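Hypothetical protein Atu2144 (PDB 2ODF) is of unknown function but belongs to the N-formylglutamate amidohydrolase family, within the zinc exopeptidase clan, and may therefore be a zinc-dependent amidohydrolase. Local coordinates at residues Arg165-Gly170 with Asn197-Pro202; Thr152-Thr157 with Met223-Asn228; Gly13-Val18 with Ser124-Pro129. All coordinates share one frame; numbering follows the deposited sequence.

Contact 1: Arg165-Gly170 with Asn197-Pro202; sequences REVEIG and NDPYGP
G170 and D198 bring the two backbones nearest, with their CA atoms 5.2 Å apart, where strand 169-172 meets the loop that leaves edge strand 194-196. The loop carries a cis peptide bond between D198 and P199 at the border of the mixed sheet of an alpha/beta fold. The carbonyl of D198 faces the other backbone, and its O lies 3.1 Å from G170 CA in a CA-H...O contact. V167 CG2 also touches this oxygen, which is buried and has no hydrogen-bond donor in the model. The backbones can come this close because G170 has no CB: the position one would take lies against D198 O.

V167 fills the corner between D198 and P199. Its CG1, placed between the backbone N and the carbonyl carbon, lies 3.6 Å from D198 OD1, and the same methyl reaches P199 CD at 4.2 Å. F156 of strand 149-156 adds an aromatic neighbour to both V167 and P199.

R165 crosses the proline at about a right angle. Its chain bends at chi3 (-76°), which sets NE, and P199 covers one face of the guanidinium, with CB 3.7 Å from NH1. The Y200 hydroxyl sits at the guanidinium edge, the tyrosine ring plane standing 87° from the guanidinium plane. The bond from R165 NH1 to Y200 OH is straight (172° at the hydrogen) but weak at 3.3 Å. The stronger polar hold on this side chain lies elsewhere, where NH2 donates to the backbone O of T157. A water bridges to the loop backbone, accepting from R165 NH1 at 3.1 Å and donating to P199 O at 2.6 Å.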
loop_
_atom_site.group_PDB
_atom_site.type_symbol
_atom_site.label_atom_id
_atom_site.label_comp_id
_atom_site.label_asym_id
_atom_site.label_seq_id
_atom_site.Cartn_x
_atom_site.Cartn_y
_atom_site.Cartn_z
ATOM N N ARG A 165 -13.541 30.271 -9.842
ATOM C CA ARG A 165 -14.608 29.380 -9.429
ATOM C C ARG A 165 -15.614 30.113 -8.556
ATOM O O ARG A 165 -15.299 30.584 -7.476
ATOM C CB ARG A 165 -14.010 28.120 -8.772
ATOM C CG ARG A 165 -13.189 27.364 -9.842
ATOM C CD ARG A 165 -12.838 25.912 -9.583
ATOM N NE ARG A 165 -11.773 25.771 -8.630
ATOM C CZ ARG A 165 -10.972 24.712 -8.499
ATOM N NH1 ARG A 165 -11.075 23.631 -9.270
ATOM N NH2 ARG A 165 -10.063 24.755 -7.546
ATOM N N GLU A 166 -16.823 30.266 -9.070
ATOM C CA GLU A 166 -17.851 30.967 -8.319
ATOM C C GLU A 166 -18.487 30.038 -7.255
ATOM O O GLU A 166 -19.114 30.526 -6.307
ATOM C CB GLU A 166 -18.897 31.578 -9.267
ATOM C CG GLU A 166 -18.333 32.758 -10.121
ATOM C CD GLU A 166 -19.265 33.168 -11.258
ATOM O OE1 GLU A 166 -20.508 33.116 -11.087
ATOM O OE2 GLU A 166 -18.755 33.525 -12.343
ATOM N N VAL A 167 -18.289 28.718 -7.383
ATOM C CA VAL A 167 -18.773 27.770 -6.352
ATOM C C VAL A 167 -18.032 28.028 -5.052
ATOM O O VAL A 167 -16.808 28.273 -5.047
ATOM C CB VAL A 167 -18.684 26.262 -6.764
ATOM C CG1 VAL A 167 -17.228 25.835 -7.136
ATOM C CG2 VAL A 167 -19.265 25.371 -5.673
ATOM N N GLU A 168 -18.790 28.031 -3.952
ATOM C CA GLU A 168 -18.244 28.391 -2.653
ATOM C C GLU A 168 -18.141 27.164 -1.752
ATOM O O GLU A 168 -17.134 26.959 -1.107
ATOM C CB GLU A 168 -19.061 29.514 -2.004
ATOM C CG GLU A 168 -18.767 30.842 -2.653
ATOM C CD GLU A 168 -19.684 31.986 -2.162
ATOM O OE1 GLU A 168 -20.877 31.743 -1.952
ATOM O OE2 GLU A 168 -19.175 33.127 -2.016
ATOM N N ILE A 169 -19.198 26.364 -1.760
ATOM C CA ILE A 169 -19.258 25.102 -1.061
ATOM C C ILE A 169 -19.665 24.051 -2.086
ATOM O O ILE A 169 -20.734 24.145 -2.688
ATOM C CB ILE A 169 -20.309 25.111 0.070
ATOM C CG1 ILE A 169 -20.039 26.215 1.074
ATOM C CG2 ILE A 169 -20.378 23.727 0.798
ATOM C CD1 ILE A 169 -18.903 25.947 2.050
ATOM N N GLY A 170 -18.824 23.018 -2.246
ATOM C CA GLY A 170 -19.212 21.817 -2.956
ATOM C C GLY A 170 -19.646 20.705 -2.014
ATOM O O GLY A 170 -19.002 20.460 -0.978
ATOM N N ASN A 197 -21.184 18.081 -6.426
ATOM C CA ASN A 197 -20.008 17.595 -7.140
ATOM C C ASN A 197 -19.371 18.668 -8.006
ATOM O O ASN A 197 -19.152 18.478 -9.199
ATOM C CB ASN A 197 -20.356 16.352 -7.965
ATOM C CG ASN A 197 -20.585 15.144 -7.093
ATOM O OD1 ASN A 197 -21.507 14.364 -7.294
ATOM N ND2 ASN A 197 -19.781 15.013 -6.100
ATOM N N ASP A 198 -19.027 19.767 -7.351
ATOM C CA ASP A 198 -18.452 20.925 -7.985
ATOM C C ASP A 198 -17.648 21.578 -6.876
ATOM O O ASP A 198 -18.222 21.904 -5.851
ATOM C CB ASP A 198 -19.608 21.835 -8.415
ATOM C CG ASP A 198 -19.208 22.930 -9.384
ATOM O OD1 ASP A 198 -18.016 23.248 -9.543
ATOM O OD2 ASP A 198 -20.140 23.519 -9.956
ATOM N N PRO A 199 -16.332 21.814 -7.081
ATOM C CA PRO A 199 -15.552 21.801 -8.321
ATOM C C PRO A 199 -15.051 20.449 -8.802
ATOM O O PRO A 199 -14.465 20.364 -9.887
ATOM C CB PRO A 199 -14.366 22.704 -7.976
ATOM C CG PRO A 199 -14.143 22.433 -6.536
ATOM C CD PRO A 199 -15.488 22.194 -5.932
ATOM N N TYR A 200 -15.237 19.419 -7.988
ATOM C CA TYR A 200 -14.840 18.089 -8.370
ATOM C C TYR A 200 -15.934 17.120 -7.977
ATOM O O TYR A 200 -16.746 17.414 -7.113
ATOM C CB TYR A 200 -13.533 17.691 -7.666
ATOM C CG TYR A 200 -12.367 18.618 -7.910
ATOM C CD1 TYR A 200 -11.761 18.702 -9.167
ATOM C CD2 TYR A 200 -11.838 19.380 -6.875
ATOM C CE1 TYR A 200 -10.678 19.559 -9.383
ATOM C CE2 TYR A 200 -10.756 20.229 -7.082
ATOM C CZ TYR A 200 -10.184 20.314 -8.336
ATOM O OH TYR A 200 -9.101 21.142 -8.529
ATOM N N GLY A 201 -15.935 15.962 -8.629
ATOM C CA GLY A 201 -16.840 14.867 -8.301
ATOM C C GLY A 201 -16.135 13.525 -8.456
ATOM O O GLY A 201 -14.919 13.474 -8.733
ATOM N N PRO A 202 -16.885 12.423 -8.272
ATOM C CA PRO A 202 -16.283 11.084 -8.373
ATOM C C PRO A 202 -15.616 10.833 -9.732
ATOM O O PRO A 202 -14.689 10.026 -9.836
ATOM C CB PRO A 202 -17.466 10.133 -8.112
ATOM C CG PRO A 202 -18.680 10.940 -8.244
ATOM C CD PRO A 202 -18.320 12.357 -7.937
HETATM O O HOH W 1 -7.909 22.853 -5.801
HETATM O O HOH W 2 -12.928 22.047 -11.216
#

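Contact 2: Thr152-Thr157 with Met223-Asn228; sequences TIHSFT and MIEIRN
M223 lays its terminal methyl on the H154 ring: CE is 3.7 Å from the ring centroid, almost on the normal, so this is a CH-pi contact over the centre of one face. M223 CG is anti to the backbone N (chi1 168°), and the extended chain beyond it carries CE across to the ring. F156 makes the matching contact farther along. Its ring lies over the R227 backbone and side chain, with R227 CB 3.9 Å from the centroid. E225 fits between the two aromatic residues, its chain bent at chi2 (-79°), and OE1 approaches H154 CB and the rim of the F156 ring at CD1, both at 3.3 Å.

Beneath these groups runs the backbone ladder that sets their spacing. Five hydrogen bonds alternate from I224 N to T152 O (2.8 Å) through to N228 N to F156 O (2.7 Å). I153 and I224 lie side by side on the reverse face, CD1 to CD1 4.0 Å, where helix 62-73 covers I153.

Farther out, S155 OG bonds to P60 O, R227 forms a salt bridge with D229, and H33 meets H154 edge-to-face. The in-step pairing from T152-M223 to F156-R227 makes the strands parallel neighbours, and the 30° between their axes is the twist of an alpha/beta sheet, consistent with the zinc exopeptidase clan.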
loop_
_atom_site.group_PDB
_atom_site.type_symbol
_atom_site.label_atom_id
_atom_site.label_comp_id
_atom_site.label_asym_id
_atom_site.label_seq_id
_atom_site.Cartn_x
_atom_site.Cartn_y
_atom_site.Cartn_z
ATOM N N THR A 152 -15.790 14.018 5.093
ATOM C CA THR A 152 -14.449 14.521 4.786
ATOM C C THR A 152 -14.469 16.034 4.491
ATOM O O THR A 152 -15.435 16.583 3.932
ATOM C CB THR A 152 -13.781 13.742 3.639
ATOM O OG1 THR A 152 -14.286 14.179 2.384
ATOM C CG2 THR A 152 -14.052 12.238 3.739
ATOM N N ILE A 153 -13.392 16.697 4.899
ATOM C CA ILE A 153 -13.297 18.160 4.818
ATOM C C ILE A 153 -12.106 18.571 3.974
ATOM O O ILE A 153 -10.952 18.220 4.280
ATOM C CB ILE A 153 -13.129 18.803 6.237
ATOM C CG1 ILE A 153 -14.236 18.358 7.204
ATOM C CG2 ILE A 153 -13.011 20.309 6.144
ATOM C CD1 ILE A 153 -15.659 18.748 6.814
ATOM N N HIS A 154 -12.389 19.349 2.934
ATOM C CA HIS A 154 -11.408 19.781 1.954
ATOM C C HIS A 154 -11.577 21.285 1.670
ATOM O O HIS A 154 -12.667 21.856 1.885
ATOM C CB HIS A 154 -11.600 19.045 0.626
ATOM C CG HIS A 154 -11.143 17.618 0.640
ATOM N ND1 HIS A 154 -11.790 16.632 1.356
ATOM C CD2 HIS A 154 -10.095 17.016 0.030
ATOM C CE1 HIS A 154 -11.170 15.479 1.161
ATOM N NE2 HIS A 154 -10.130 15.690 0.375
ATOM N N SER A 155 -10.516 21.909 1.166
ATOM C CA SER A 155 -10.626 23.239 0.571
ATOM C C SER A 155 -10.027 23.233 -0.811
ATOM O O SER A 155 -9.215 22.342 -1.177
ATOM C CB SER A 155 -10.010 24.365 1.459
ATOM O OG SER A 155 -8.589 24.349 1.502
ATOM N N PHE A 156 -10.456 24.213 -1.597
ATOM C CA PHE A 156 -10.042 24.333 -2.969
ATOM C C PHE A 156 -9.701 25.767 -3.301
ATOM O O PHE A 156 -10.184 26.717 -2.688
ATOM C CB PHE A 156 -11.077 23.750 -3.956
ATOM C CG PHE A 156 -12.420 24.453 -3.955
ATOM C CD1 PHE A 156 -13.410 24.094 -3.053
ATOM C CD2 PHE A 156 -12.705 25.443 -4.894
ATOM C CE1 PHE A 156 -14.675 24.738 -3.066
ATOM C CE2 PHE A 156 -13.972 26.093 -4.905
ATOM C CZ PHE A 156 -14.949 25.703 -3.996
ATOM N N THR A 157 -8.809 25.891 -4.264
ATOM C CA THR A 157 -8.260 27.165 -4.682
ATOM C C THR A 157 -9.288 27.949 -5.536
ATOM O O THR A 157 -9.998 27.375 -6.355
ATOM C CB THR A 157 -6.940 26.890 -5.428
ATOM O OG1 THR A 157 -6.113 28.050 -5.394
ATOM C CG2 THR A 157 -7.212 26.459 -6.832
ATOM N N MET A 223 -18.530 14.497 1.195
ATOM C CA MET A 223 -17.261 15.189 1.122
ATOM C C MET A 223 -17.593 16.647 0.909
ATOM O O MET A 223 -18.368 16.982 0.029
ATOM C CB MET A 223 -16.461 14.596 -0.042
ATOM C CG MET A 223 -15.212 15.334 -0.492
ATOM S SD MET A 223 -14.220 14.436 -1.736
ATOM C CE MET A 223 -13.138 15.738 -2.103
ATOM N N ILE A 224 -17.038 17.500 1.762
ATOM C CA ILE A 224 -17.309 18.914 1.743
ATOM C C ILE A 224 -16.070 19.662 1.224
ATOM O O ILE A 224 -14.977 19.534 1.770
ATOM C CB ILE A 224 -17.704 19.448 3.182
ATOM C CG1 ILE A 224 -18.975 18.794 3.669
ATOM C CG2 ILE A 224 -17.921 20.942 3.172
ATOM C CD1 ILE A 224 -19.254 19.034 5.074
ATOM N N GLU A 225 -16.281 20.452 0.187
ATOM C CA GLU A 225 -15.279 21.324 -0.398
ATOM C C GLU A 225 -15.631 22.781 -0.066
ATOM O O GLU A 225 -16.761 23.203 -0.278
ATOM C CB GLU A 225 -15.294 21.144 -1.912
ATOM C CG GLU A 225 -14.506 19.974 -2.412
ATOM C CD GLU A 225 -13.033 20.212 -2.464
ATOM O OE1 GLU A 225 -12.520 21.128 -1.809
ATOM O OE2 GLU A 225 -12.362 19.435 -3.153
ATOM N N ILE A 226 -14.658 23.530 0.444
ATOM C CA ILE A 226 -14.822 24.936 0.790
ATOM C C ILE A 226 -13.799 25.749 0.022
ATOM O O ILE A 226 -12.594 25.474 0.101
ATOM C CB ILE A 226 -14.594 25.133 2.282
ATOM C CG1 ILE A 226 -15.472 24.182 3.097
ATOM C CG2 ILE A 226 -14.800 26.598 2.693
ATOM C CD1 ILE A 226 -14.968 24.009 4.507
ATOM N N ARG A 227 -14.229 26.780 -0.702
ATOM C CA ARG A 227 -13.268 27.612 -1.425
ATOM C C ARG A 227 -12.356 28.313 -0.407
ATOM O O ARG A 227 -12.838 28.903 0.565
ATOM C CB ARG A 227 -13.985 28.594 -2.353
ATOM C CG ARG A 227 -13.130 29.091 -3.502
ATOM C CD ARG A 227 -13.892 30.086 -4.368
ATOM N NE ARG A 227 -14.211 31.301 -3.606
ATOM C CZ ARG A 227 -15.228 32.131 -3.850
ATOM N NH1 ARG A 227 -16.068 31.926 -4.847
ATOM N NH2 ARG A 227 -15.395 33.184 -3.067
ATOM N N ASN A 228 -11.031 28.249 -0.603
ATOM C CA ASN A 228 -10.144 28.469 0.552
ATOM C C ASN A 228 -10.091 29.919 1.042
ATOM O O ASN A 228 -9.771 30.156 2.191
ATOM C CB ASN A 228 -8.734 27.844 0.378
ATOM C CG ASN A 228 -7.859 28.578 -0.606
ATOM O OD1 ASN A 228 -7.867 29.809 -0.648
ATOM N ND2 ASN A 228 -7.044 27.815 -1.398
HETATM O O HOH W 3 -7.231 24.926 -1.137
HETATM O O HOH W 4 -9.300 20.592 -2.986
HETATM O O HOH W 5 -4.808 29.081 -3.023
#

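Contact 3: Gly13-Val18 with Ser124-Pro129; sequences GKAVGV and SALYVP
A125 O, a helix carbonyl, has A15 CB of the other segment against it at 3.3 Å, and P129 CG of its own helix lies 3.4 Å from A125 O. P129 N carries no hydrogen, so A125 O cannot receive the usual bond from the residue four positions on. The kink at P129 follows from that missing donor; a wider pi-type turn precedes it at 124-127.

Around this point the meeting is apolar. A15 CB also packs on L126 CD2 at 3.9 Å. The CA-CB bond of L126 points away from 13-18, yet CG is anti to the carbonyl carbon (chi1 -66°), and from there the CD2 branch reaches the alanine methyl. V16 contributes CG2, which stands beside its own backbone N and meets P129 at its carbonyl carbon C (3.7 Å) and ring atom CB (4.1 Å).

The contact joins edge strand 16-19 of the main sheet to long helix 116-143, which packs against it. R81 holds the approach to that strand, bonding K14 O through NH1 and pairing with the A15 backbone. On the helix, S124 OG bonds to D132 of the second subunit and Y127 meets F120 there, so the segment also serves the dimer interface.

The segments bury 174 Å² in all, mostly through methyls, the proline ring and backbone carbonyls, with K14 at the margin. That chemistry implies a join set by shape and van der Waals fit, with the directional polar bonds supplied by neighbours such as R81.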
loop_
_atom_site.group_PDB
_atom_site.type_symbol
_atom_site.label_atom_id
_atom_site.label_comp_id
_atom_site.label_asym_id
_atom_site.label_seq_id
_atom_site.Cartn_x
_atom_site.Cartn_y
_atom_site.Cartn_z
ATOM N N GLY A 13 6.967 12.995 14.916
ATOM C CA GLY A 13 5.817 12.242 15.401
ATOM C C GLY A 13 5.303 11.255 14.380
ATOM O O GLY A 13 6.070 10.694 13.577
ATOM N N LYS A 14 3.981 11.065 14.406
ATOM C CA LYS A 14 3.323 10.004 13.701
ATOM C C LYS A 14 2.508 10.513 12.483
ATOM O O LYS A 14 2.097 11.662 12.427
ATOM C CB LYS A 14 2.486 9.237 14.729
ATOM C CG LYS A 14 1.153 8.756 14.233
ATOM C CD LYS A 14 1.184 7.281 13.857
ATOM C CE LYS A 14 0.242 6.908 12.782
ATOM N NZ LYS A 14 -0.441 5.697 13.220
ATOM N N ALA A 15 2.333 9.655 11.482
ATOM C CA ALA A 15 1.578 10.002 10.274
ATOM C C ALA A 15 0.158 10.508 10.561
ATOM O O ALA A 15 -0.310 11.422 9.936
ATOM C CB ALA A 15 1.505 8.779 9.317
ATOM N N VAL A 16 -0.518 9.879 11.509
ATOM C CA VAL A 16 -1.962 10.051 11.699
ATOM C C VAL A 16 -2.243 10.775 13.009
ATOM O O VAL A 16 -1.682 10.428 14.026
ATOM C CB VAL A 16 -2.714 8.711 11.720
ATOM C CG1 VAL A 16 -4.232 8.955 11.774
ATOM C CG2 VAL A 16 -2.344 7.839 10.487
ATOM N N GLY A 17 -3.044 11.838 12.938
ATOM C CA GLY A 17 -3.553 12.526 14.110
ATOM C C GLY A 17 -4.994 12.150 14.378
ATOM O O GLY A 17 -5.771 11.924 13.443
ATOM N N VAL A 18 -5.354 12.020 15.648
ATOM C CA VAL A 18 -6.758 11.781 15.993
ATOM C C VAL A 18 -7.081 12.701 17.151
ATOM O O VAL A 18 -6.323 12.756 18.114
ATOM C CB VAL A 18 -7.060 10.312 16.358
ATOM C CG1 VAL A 18 -8.528 10.148 16.867
ATOM C CG2 VAL A 18 -6.787 9.381 15.163
ATOM N N SER A 124 3.457 2.668 2.731
ATOM C CA SER A 124 3.482 1.989 4.021
ATOM C C SER A 124 3.398 2.916 5.213
ATOM O O SER A 124 2.848 2.536 6.233
ATOM C CB SER A 124 4.784 1.193 4.181
ATOM O OG SER A 124 4.811 0.578 5.450
ATOM N N ALA A 125 4.008 4.079 5.085
ATOM C CA ALA A 125 4.224 5.014 6.195
ATOM C C ALA A 125 3.096 6.028 6.330
ATOM O O ALA A 125 2.772 6.431 7.450
ATOM C CB ALA A 125 5.532 5.740 6.018
ATOM N N LEU A 126 2.518 6.438 5.192
ATOM C CA LEU A 126 1.500 7.477 5.160
ATOM C C LEU A 126 0.119 6.973 4.829
ATOM O O LEU A 126 -0.794 7.285 5.553
ATOM C CB LEU A 126 1.872 8.586 4.188
ATOM C CG LEU A 126 3.109 9.412 4.588
ATOM C CD1 LEU A 126 3.465 10.334 3.426
ATOM C CD2 LEU A 126 2.935 10.193 5.938
ATOM N N TYR A 127 -0.033 6.184 3.756
ATOM C CA TYR A 127 -1.349 5.869 3.218
ATOM C C TYR A 127 -2.036 4.765 4.001
ATOM O O TYR A 127 -3.187 4.929 4.442
ATOM C CB TYR A 127 -1.206 5.512 1.722
ATOM C CG TYR A 127 -2.432 4.975 1.035
ATOM C CD1 TYR A 127 -3.501 5.799 0.688
ATOM C CD2 TYR A 127 -2.501 3.627 0.673
ATOM C CE1 TYR A 127 -4.616 5.275 -0.000
ATOM C CE2 TYR A 127 -3.574 3.126 -0.011
ATOM C CZ TYR A 127 -4.629 3.925 -0.337
ATOM O OH TYR A 127 -5.690 3.339 -0.999
ATOM N N VAL A 128 -1.323 3.663 4.227
ATOM C CA VAL A 128 -1.938 2.520 4.897
ATOM C C VAL A 128 -2.261 2.843 6.372
ATOM O O VAL A 128 -3.353 2.524 6.826
ATOM C CB VAL A 128 -1.173 1.166 4.639
ATOM C CG1 VAL A 128 -1.764 0.029 5.507
ATOM C CG2 VAL A 128 -1.261 0.773 3.128
ATOM N N PRO A 129 -1.335 3.454 7.138
ATOM C CA PRO A 129 -1.668 3.816 8.516
ATOM C C PRO A 129 -2.890 4.727 8.628
ATOM O O PRO A 129 -3.748 4.469 9.471
ATOM C CB PRO A 129 -0.374 4.516 9.040
ATOM C CG PRO A 129 0.701 3.899 8.221
ATOM C CD PRO A 129 0.094 3.723 6.855
#

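How the contacts relate
From the N terminus, contact 3 closes first, joining 13-18 to 124-129 and bringing the edge strand 16-19 onto helix 116-143. That helix leads into strand 149-156, where contact 2 opens; its loop closes only at 223-228. Contact 1 opens and closes within that loop, pairing 165-170 with 197-202. Contacts 1 and 2 touch directly: G170 N lies 2.9 Å from E225 O, as expected for neighbouring strands 169-172 and 220-227, and V167 O packs against CZ of the F156 ring. Contact 3 stands apart, its centre about 28 Å from that of contact 1, across the chain's centre. All three reach the same mixed sheet.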